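Local coordinates for protein histone-lysine N-methyltransferase, H3 lysine-9 specific SUVH6 (Arabidopsis thaliana, PDB 6A5N) that probably transfers methyl groups to the H3K9 site of histone H3 through its SET domain, and carries an SRA domain and a zinc-binding pre-SET region, at residues D280-V285 against H470-I475; P327-C332 against Q464-D469. The protein carries 1 engineered substitution. All blocks are in the same frame, centred on the assembly; numbering follows the deposited sequence.

Contact 1 (D280-V285 against H470-I475)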
ATOM      1  N   ASP A 280     -29.628  21.967  -0.528  1.00 99.87           N
ATOM      2  CA  ASP A 280     -29.970  23.198  -1.232  1.00110.92           C
ATOM      3  C   ASP A 280     -29.371  24.447  -0.570  1.00112.32           C
ATOM      4  O   ASP A 280     -28.992  25.403  -1.254  1.00112.42           O
ATOM      5  CB  ASP A 280     -31.493  23.319  -1.329  1.00121.73           C
ATOM      6  CG  ASP A 280     -32.133  23.657   0.006  1.00126.66           C
ATOM      7  OD1 ASP A 280     -32.401  22.715   0.787  1.00127.70           O
ATOM      8  OD2 ASP A 280     -32.366  24.857   0.277  1.00126.82           O
ATOM      9  N   TRP A 281     -29.269  24.415   0.758  1.00112.93           N
ATOM     10  CA  TRP A 281     -28.840  25.564   1.551  1.00112.15           C
ATOM     11  C   TRP A 281     -27.328  25.746   1.588  1.00110.73           C
ATOM     12  O   TRP A 281     -26.841  26.838   1.884  1.00108.17           O
ATOM     13  CB  TRP A 281     -29.355  25.446   2.991  1.00116.46           C
ATOM     14  CG  TRP A 281     -29.033  24.140   3.684  1.00119.64           C
ATOM     15  CD1 TRP A 281     -29.693  22.954   3.543  1.00121.01           C
ATOM     16  CD2 TRP A 281     -27.999  23.906   4.657  1.00119.24           C
ATOM     17  NE1 TRP A 281     -29.126  21.995   4.348  1.00119.48           N
ATOM     18  CE2 TRP A 281     -28.082  22.552   5.039  1.00118.11           C
ATOM     19  CE3 TRP A 281     -27.006  24.704   5.227  1.00119.08           C
ATOM     20  CZ2 TRP A 281     -27.210  21.982   5.971  1.00115.38           C
ATOM     21  CZ3 TRP A 281     -26.143  24.133   6.153  1.00117.47           C
ATOM     22  CH2 TRP A 281     -26.251  22.790   6.513  1.00115.26           C
ATOM     23  N   CYS A 282     -26.586  24.678   1.310  1.00112.32           N
ATOM     24  CA  CYS A 282     -25.138  24.759   1.385  1.00111.48           C
ATOM     25  C   CYS A 282     -24.596  25.713   0.324  1.00117.91           C
ATOM     26  O   CYS A 282     -24.557  25.381  -0.864  1.00112.71           O
ATOM     27  CB  CYS A 282     -24.506  23.386   1.224  1.00102.67           C
ATOM     28  SG  CYS A 282     -22.732  23.505   1.092  1.00127.41           S
ATOM     29  N   ARG A 283     -24.171  26.889   0.786  1.00116.17           N
ATOM     30  CA  ARG A 283     -23.726  27.994  -0.058  1.00128.88           C
ATOM     31  C   ARG A 283     -22.778  27.567  -1.174  1.00138.96           C
ATOM     32  O   ARG A 283     -21.874  26.757  -0.958  1.00137.48           O
ATOM     33  CB  ARG A 283     -23.020  29.048   0.800  1.00132.92           C
ATOM     34  CG  ARG A 283     -22.708  30.345   0.060  1.00136.17           C
ATOM     35  CD  ARG A 283     -21.816  31.273   0.866  1.00136.61           C
ATOM     36  NE  ARG A 283     -21.681  32.570   0.210  1.00139.14           N
ATOM     37  CZ  ARG A 283     -20.856  32.817  -0.804  1.00137.89           C
ATOM     38  NH1 ARG A 283     -20.103  31.847  -1.308  1.00135.53           N
ATOM     39  NH2 ARG A 283     -20.805  34.031  -1.332  1.00137.55           N
ATOM     40  N   PRO A 284     -22.985  28.109  -2.382  1.00135.18           N
ATOM     41  CA  PRO A 284     -21.928  27.929  -3.380  1.00137.82           C
ATOM     42  C   PRO A 284     -20.715  28.786  -3.016  1.00134.86           C
ATOM     43  O   PRO A 284     -20.859  30.006  -2.939  1.00137.52           O
ATOM     44  CB  PRO A 284     -22.584  28.411  -4.677  1.00140.73           C
ATOM     45  CG  PRO A 284     -23.635  29.407  -4.225  1.00144.12           C
ATOM     46  CD  PRO A 284     -24.132  28.886  -2.896  1.00142.06           C
ATOM     47  N   VAL A 285     -19.556  28.182  -2.761  1.00142.06           N
ATOM     48  CA  VAL A 285     -18.356  28.979  -2.491  1.00125.35           C
ATOM     49  C   VAL A 285     -17.209  28.619  -3.428  1.00109.33           C
ATOM     50  O   VAL A 285     -16.429  27.720  -3.131  1.00 98.45           O
ATOM     51  CB  VAL A 285     -17.868  28.826  -1.031  1.00115.69           C
ATOM     52  CG1 VAL A 285     -17.098  30.072  -0.596  1.00112.85           C
ATOM     53  CG2 VAL A 285     -19.044  28.615  -0.107  1.00112.94           C
ATOM     54  N   HIS A 470     -14.501  23.756  -4.002  1.00 75.69           N
ATOM     55  CA  HIS A 470     -14.874  24.814  -3.056  1.00 76.59           C
ATOM     56  C   HIS A 470     -13.903  24.877  -1.887  1.00 76.16           C
ATOM     57  O   HIS A 470     -12.971  24.070  -1.819  1.00 77.87           O
ATOM     58  CB  HIS A 470     -16.293  24.592  -2.538  1.00 80.26           C
ATOM     59  CG  HIS A 470     -16.463  23.318  -1.774  1.00 83.74           C
ATOM     60  ND1 HIS A 470     -16.366  23.254  -0.400  1.00 85.25           N
ATOM     61  CD2 HIS A 470     -16.709  22.055  -2.193  1.00 83.23           C
ATOM     62  CE1 HIS A 470     -16.553  22.006  -0.008  1.00 79.98           C
ATOM     63  NE2 HIS A 470     -16.762  21.259  -1.077  1.00 80.68           N
ATOM     64  N   GLU A 471     -14.123  25.807  -0.955  1.00 72.15           N
ATOM     65  CA  GLU A 471     -13.165  25.993   0.135  1.00 74.13           C
ATOM     66  C   GLU A 471     -13.805  25.707   1.525  1.00 84.39           C
ATOM     67  O   GLU A 471     -13.098  25.670   2.534  1.00 90.31           O
ATOM     68  CB  GLU A 471     -12.562  27.413   0.031  1.00 77.36           C
ATOM     69  CG  GLU A 471     -11.240  27.726   0.795  1.00137.59           C
ATOM     70  CD  GLU A 471     -11.308  27.638   2.310  1.00139.41           C
ATOM     71  OE1 GLU A 471     -12.152  28.344   2.908  1.00140.98           O
ATOM     72  OE2 GLU A 471     -10.539  26.837   2.897  1.00138.49           O
ATOM     73  N   ASP A 472     -15.116  25.441   1.582  1.00 74.14           N
ATOM     74  CA  ASP A 472     -15.733  25.039   2.860  1.00 74.15           C
ATOM     75  C   ASP A 472     -15.002  23.829   3.431  1.00 73.94           C
ATOM     76  O   ASP A 472     -15.097  22.736   2.875  1.00 70.16           O
ATOM     77  CB  ASP A 472     -17.222  24.698   2.715  1.00 80.27           C
ATOM     78  CG  ASP A 472     -17.960  25.643   1.798  1.00 99.97           C
ATOM     79  OD1 ASP A 472     -17.385  26.689   1.443  1.00106.90           O
ATOM     80  OD2 ASP A 472     -19.133  25.359   1.466  1.00108.19           O
ATOM     81  N   SER A 473     -14.264  24.022   4.523  1.00 79.40           N
ATOM     82  CA  SER A 473     -13.422  22.948   5.067  1.00 83.16           C
ATOM     83  C   SER A 473     -14.201  22.031   6.016  1.00 80.60           C
ATOM     84  O   SER A 473     -13.647  21.105   6.607  1.00 76.36           O
ATOM     85  CB  SER A 473     -12.201  23.551   5.773  1.00 88.18           C
ATOM     86  OG  SER A 473     -11.166  22.597   5.932  1.00 87.10           O
ATOM     87  N   ARG A 474     -15.496  22.291   6.143  1.00 76.61           N
ATOM     88  CA  ARG A 474     -16.355  21.476   6.982  1.00 79.85           C
ATOM     89  C   ARG A 474     -17.097  20.450   6.132  1.00 76.31           C
ATOM     90  O   ARG A 474     -17.712  19.519   6.654  1.00 72.27           O
ATOM     91  CB  ARG A 474     -17.297  22.382   7.782  1.00 84.51           C
ATOM     92  CG  ARG A 474     -16.468  23.324   8.645  1.00 91.32           C
ATOM     93  CD  ARG A 474     -16.774  23.200  10.132  1.00101.88           C
ATOM     94  NE  ARG A 474     -17.949  23.967  10.534  1.00114.30           N
ATOM     95  CZ  ARG A 474     -18.167  24.390  11.779  1.00119.44           C
ATOM     96  NH1 ARG A 474     -19.248  25.106  12.066  1.00119.52           N
ATOM     97  NH2 ARG A 474     -17.323  24.069  12.751  1.00120.45           N
ATOM     98  N   ILE A 475     -16.989  20.598   4.816  1.00 79.98           N
ATOM     99  CA  ILE A 475     -17.541  19.616   3.890  1.00 77.55           C
ATOM    100  C   ILE A 475     -16.546  19.207   2.792  1.00 73.29           C
ATOM    101  O   ILE A 475     -16.866  19.284   1.607  1.00 77.27           O
ATOM    102  CB  ILE A 475     -18.837  20.147   3.232  1.00 79.04           C
ATOM    103  CG1 ILE A 475     -18.617  21.554   2.695  1.00 78.45           C
ATOM    104  CG2 ILE A 475     -19.981  20.173   4.227  1.00 80.41           C
ATOM    105  CD1 ILE A 475     -19.730  22.073   1.811  1.00 72.12           C
TER
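Val285 and Asp472 meet where an irregular pre-SET segment, 280-285, lies against the SET-domain loop between strands 461-467 and 477-482, a worked example of two loops joined by side-chain packing and a CA-H...O contact, without hydrogen bonds between them. Neither segment is a strand or helix here; the loop folds into a type I beta turn from Asp472 to Ile475, closed by a weak bond from Ile475 N to Asp472 O.

The valine and the aspartate cross at a slant. Val285 turns its CG2 branch, anti to the carbonyl carbon, toward the carboxylate, and the methyl carbon comes to 3.0 Å from Asp472 OD1. That is close for a carbon and an oxygen, and at 2.4 Å resolution the exact separation deserves little weight. OD2 of the same carboxylate faces the cysteine side, lying 4.1 Å from Cys282 SG. The guanidinium of Arg283 does not pair with this acid: Arg283 NH1 and Asp472 OD1 lie 6.4 Å apart, and any effect on ionisation is probably small.

Cys282 and Ile475 form the apolar half of the contact. SG stands anti to the backbone N, beside the carbonyl carbon (chi1 172°), which carries the sulfur across to the isoleucine. CG1 of Ile475 sits between its own backbone N and carbonyl carbon (chi1 49°), and the chain then runs out straight to CD1, the atom that touches the sulfur. Ile475 packs on Leu386 and Phe439 of the SET domain and also on Tyr278 of the pre-SET region, so it lies between the two.

His470 contributes mainly its backbone and CB, while its ring leads off from segment 280-285. Val285 O receives a CA-H...O contact from His470 CA at 3.3 Å.

Contact 2 (P327-C332 against Q464-D469). With ZN (zinc ion), chain E.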
ATOM      1  N   PRO A 327      -4.232  17.281   7.514  1.00 52.94           N
ATOM      2  CA  PRO A 327      -5.589  17.650   7.905  1.00 51.89           C
ATOM      3  C   PRO A 327      -6.424  17.901   6.665  1.00 55.54           C
ATOM      4  O   PRO A 327      -7.501  17.324   6.552  1.00 59.55           O
ATOM      5  CB  PRO A 327      -5.382  18.929   8.721  1.00 52.82           C
ATOM      6  CG  PRO A 327      -4.006  18.786   9.288  1.00 55.38           C
ATOM      7  CD  PRO A 327      -3.212  18.084   8.216  1.00 50.18           C
ATOM      8  N   THR A 328      -5.907  18.709   5.739  1.00 54.86           N
ATOM      9  CA  THR A 328      -6.612  19.015   4.494  1.00 56.51           C
ATOM     10  C   THR A 328      -5.668  19.082   3.281  1.00 53.47           C
ATOM     11  O   THR A 328      -4.603  19.720   3.341  1.00 48.45           O
ATOM     12  CB  THR A 328      -7.348  20.360   4.597  1.00 69.16           C
ATOM     13  OG1 THR A 328      -8.004  20.453   5.869  1.00 76.79           O
ATOM     14  CG2 THR A 328      -8.370  20.492   3.483  1.00 65.94           C
ATOM     15  N   ILE A 329      -6.049  18.440   2.178  1.00 50.80           N
ATOM     16  CA  ILE A 329      -5.279  18.547   0.940  1.00 53.96           C
ATOM     17  C   ILE A 329      -6.010  19.388  -0.103  1.00 55.99           C
ATOM     18  O   ILE A 329      -7.156  19.108  -0.437  1.00 56.77           O
ATOM     19  CB  ILE A 329      -4.979  17.170   0.344  1.00 49.66           C
ATOM     20  CG1 ILE A 329      -3.995  16.428   1.242  1.00 51.66           C
ATOM     21  CG2 ILE A 329      -4.441  17.306  -1.088  1.00 48.30           C
ATOM     22  CD1 ILE A 329      -3.362  15.280   0.572  1.00 40.96           C
ATOM     23  N   TYR A 330      -5.341  20.420  -0.608  1.00 57.50           N
ATOM     24  CA  TYR A 330      -5.918  21.319  -1.610  1.00 50.43           C
ATOM     25  C   TYR A 330      -5.513  20.930  -3.032  1.00 49.76           C
ATOM     26  O   TYR A 330      -4.332  21.004  -3.389  1.00 45.47           O
ATOM     27  CB  TYR A 330      -5.494  22.754  -1.296  1.00 50.94           C
ATOM     28  CG  TYR A 330      -5.932  23.165   0.084  1.00 60.09           C
ATOM     29  CD1 TYR A 330      -7.187  23.720   0.297  1.00 65.98           C
ATOM     30  CD2 TYR A 330      -5.112  22.967   1.180  1.00 63.11           C
ATOM     31  CE1 TYR A 330      -7.605  24.081   1.566  1.00 69.47           C
ATOM     32  CE2 TYR A 330      -5.521  23.325   2.451  1.00 71.53           C
ATOM     33  CZ  TYR A 330      -6.766  23.883   2.636  1.00 73.70           C
ATOM     34  OH  TYR A 330      -7.172  24.235   3.903  1.00 79.28           O
ATOM     35  N   GLU A 331      -6.481  20.508  -3.841  1.00 42.37           N
ATOM     36  CA  GLU A 331      -6.206  20.247  -5.251  1.00 55.63           C
ATOM     37  C   GLU A 331      -6.589  21.452  -6.150  1.00 57.88           C
ATOM     38  O   GLU A 331      -7.441  22.275  -5.768  1.00 44.89           O
ATOM     39  CB  GLU A 331      -6.933  18.971  -5.690  1.00 51.44           C
ATOM     40  CG  GLU A 331      -6.102  17.715  -5.448  1.00 60.68           C
ATOM     41  CD  GLU A 331      -6.796  16.435  -5.889  1.00 66.75           C
ATOM     42  OE1 GLU A 331      -7.233  16.381  -7.061  1.00 70.43           O
ATOM     43  OE2 GLU A 331      -6.838  15.471  -5.087  1.00 59.21           O
ATOM     44  N   CYS A 332      -5.953  21.552  -7.322  1.00 57.99           N
ATOM     45  CA  CYS A 332      -6.249  22.617  -8.280  1.00 60.34           C
ATOM     46  C   CYS A 332      -7.702  22.517  -8.746  1.00 70.32           C
ATOM     47  O   CYS A 332      -8.179  21.427  -9.103  1.00 70.12           O
ATOM     48  CB  CYS A 332      -5.299  22.555  -9.483  1.00 56.01           C
ATOM     49  SG  CYS A 332      -3.665  23.314  -9.248  1.00 56.13           S
ATOM     50  N   GLN A 464      -8.792  10.662   3.718  1.00 58.26           N
ATOM     51  CA  GLN A 464      -8.111  11.949   3.665  1.00 51.74           C
ATOM     52  C   GLN A 464      -9.059  13.002   3.108  1.00 54.54           C
ATOM     53  O   GLN A 464      -9.802  12.728   2.175  1.00 51.53           O
ATOM     54  CB  GLN A 464      -6.835  11.818   2.821  1.00 51.15           C
ATOM     55  CG  GLN A 464      -6.174  13.129   2.417  1.00 55.98           C
ATOM     56  CD  GLN A 464      -5.469  13.809   3.562  1.00 59.17           C
ATOM     57  OE1 GLN A 464      -4.498  13.278   4.102  1.00 55.15           O
ATOM     58  NE2 GLN A 464      -5.946  14.999   3.935  1.00 56.31           N
ATOM     59  N   ASN A 465      -9.059  14.191   3.696  1.00 58.63           N
ATOM     60  CA  ASN A 465      -9.949  15.249   3.244  1.00 58.32           C
ATOM     61  C   ASN A 465      -9.306  16.099   2.150  1.00 57.23           C
ATOM     62  O   ASN A 465      -8.272  16.738   2.382  1.00 57.50           O
ATOM     63  CB  ASN A 465     -10.365  16.126   4.430  1.00 60.69           C
ATOM     64  CG  ASN A 465     -11.302  15.417   5.382  1.00 60.83           C
ATOM     65  OD1 ASN A 465     -12.128  14.614   4.960  1.00 61.03           O
ATOM     66  ND2 ASN A 465     -11.214  15.746   6.663  1.00 65.02           N
ATOM     67  N   VAL A 466      -9.886  16.111   0.953  1.00 52.23           N
ATOM     68  CA  VAL A 466      -9.344  16.999  -0.072  1.00 58.61           C
ATOM     69  C   VAL A 466     -10.335  18.103  -0.447  1.00 60.43           C
ATOM     70  O   VAL A 466     -11.558  17.906  -0.450  1.00 58.51           O
ATOM     71  CB  VAL A 466      -8.909  16.240  -1.354  1.00 64.72           C
ATOM     72  CG1 VAL A 466      -8.067  15.004  -1.002  1.00 56.94           C
ATOM     73  CG2 VAL A 466     -10.101  15.855  -2.195  1.00 69.41           C
ATOM     74  N   LEU A 467      -9.791  19.280  -0.730  1.00 63.72           N
ATOM     75  CA  LEU A 467     -10.592  20.387  -1.222  1.00 69.53           C
ATOM     76  C   LEU A 467     -10.192  20.773  -2.639  1.00 73.35           C
ATOM     77  O   LEU A 467      -9.062  21.205  -2.887  1.00 78.26           O
ATOM     78  CB  LEU A 467     -10.473  21.594  -0.287  1.00 68.53           C
ATOM     79  CG  LEU A 467     -11.290  21.490   1.001  1.00 66.99           C
ATOM     80  CD1 LEU A 467     -11.051  22.653   1.946  1.00 68.92           C
ATOM     81  CD2 LEU A 467     -12.749  21.389   0.661  1.00 68.00           C
ATOM     82  N   TYR A 468     -11.115  20.525  -3.561  1.00 70.78           N
ATOM     83  CA  TYR A 468     -11.189  21.199  -4.847  1.00 71.61           C
ATOM     84  C   TYR A 468     -12.661  21.564  -4.902  1.00 74.66           C
ATOM     85  O   TYR A 468     -13.373  21.292  -3.925  1.00 78.95           O
ATOM     86  CB  TYR A 468     -10.738  20.311  -6.017  1.00 67.14           C
ATOM     87  CG  TYR A 468     -11.555  19.052  -6.248  1.00 70.60           C
ATOM     88  CD1 TYR A 468     -12.386  18.933  -7.354  1.00 71.84           C
ATOM     89  CD2 TYR A 468     -11.470  17.970  -5.375  1.00 71.43           C
ATOM     90  CE1 TYR A 468     -13.132  17.787  -7.574  1.00 74.55           C
ATOM     91  CE2 TYR A 468     -12.205  16.818  -5.588  1.00 72.20           C
ATOM     92  CZ  TYR A 468     -13.035  16.729  -6.687  1.00 77.71           C
ATOM     93  OH  TYR A 468     -13.763  15.574  -6.887  1.00 84.22           O
ATOM     94  N   ASP A 469     -13.110  22.181  -5.993  1.00 71.06           N
ATOM     95  CA  ASP A 469     -14.511  22.599  -6.156  1.00 74.96           C
ATOM     96  C   ASP A 469     -14.897  23.785  -5.273  1.00 73.60           C
ATOM     97  O   ASP A 469     -15.566  24.703  -5.737  1.00 77.84           O
ATOM     98  CB  ASP A 469     -15.484  21.448  -5.860  1.00 79.65           C
ATOM     99  CG  ASP A 469     -15.374  20.320  -6.841  1.00 84.13           C
ATOM    100  OD1 ASP A 469     -14.800  20.517  -7.931  1.00 87.49           O
ATOM    101  OD2 ASP A 469     -15.896  19.238  -6.530  1.00 86.44           O
TER
HETATM  102 ZN    ZN E 802      -2.436  23.164 -10.961  1.00 58.69          ZN
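Ile329 and Val466 pair as neighbours in a parallel beta bridge, as do Tyr330 and Leu467, and together they illustrate how a short pre-SET strand can be added to the edge of a SET-domain sheet.

Three backbone hydrogen bonds set the register. Ile329 N donates to Asn465 O at 2.8 Å, nearly straight at 173°; Leu467 N returns a bond to Ile329 O at 2.7 Å; and Glu331 N donates to Leu467 O at 2.8 Å. CA-H...O contacts from Thr328, Val466 and Tyr330 run alongside this ladder.

Among the side-chain polar groups, Gln464 NE2 adds a second donor to Asn465 O at 3.3 Å, tilted 42° from the carbonyl plane, and also bonds to Lys326 O. The bend at chi2 (73°) turns the amide in toward the neighbouring strand, where the side chain crosses that of Ile329 at about a right angle and NE2 lies 3.6 Å from Ile329 CG1. The buried carboxylate of Glu331 is satisfied outside the pair, by Thr347 OG1 and Val346 N.

Apolar contacts divide between the two faces. On one, Ile329 CB rests 4.0 Å from Val466 CG1. On the other, Tyr330 and Leu467 lie side by side and point the same way, with Tyr330 CE1 3.7 Å from Leu467 CD1, while Thr328 CG2 sits over one face of the tyrosine ring, toward its rim.

Beyond the strand, Cys332 SG binds a zinc ion at 2.1 Å, sharing it with Cys296 and Cys338, so the strand leads into the pre-SET zinc cluster. Strand 329-330 forms one edge of a four-stranded mixed sheet whose other edge is 378-381; strand 461-467 lies between it and strand 477-482, and helix 305-309 is touched by Tyr330 through Lys309 and by Cys332 through Cys306.

Contacts 1 and 2 both join the pre-SET region to the same part of the SET domain, with centres 13 Å apart. In sequence the pre-SET segments come first, 280-285 then 327-332, and their SET partners follow in reverse order, so contact 2 falls within the span bounded by contact 1. Segments 464-469 and 470-475 are continuous: strand 461-467 runs straight into the loop that leads to strand 477-482. The two contacts touch each other, with Ser473 CA 3.9 Å from Leu467 CD1. In these two contacts the pre-SET region meets one SET strand and the loop after it, by backbone pairing along the strand and by looser packing at the loop.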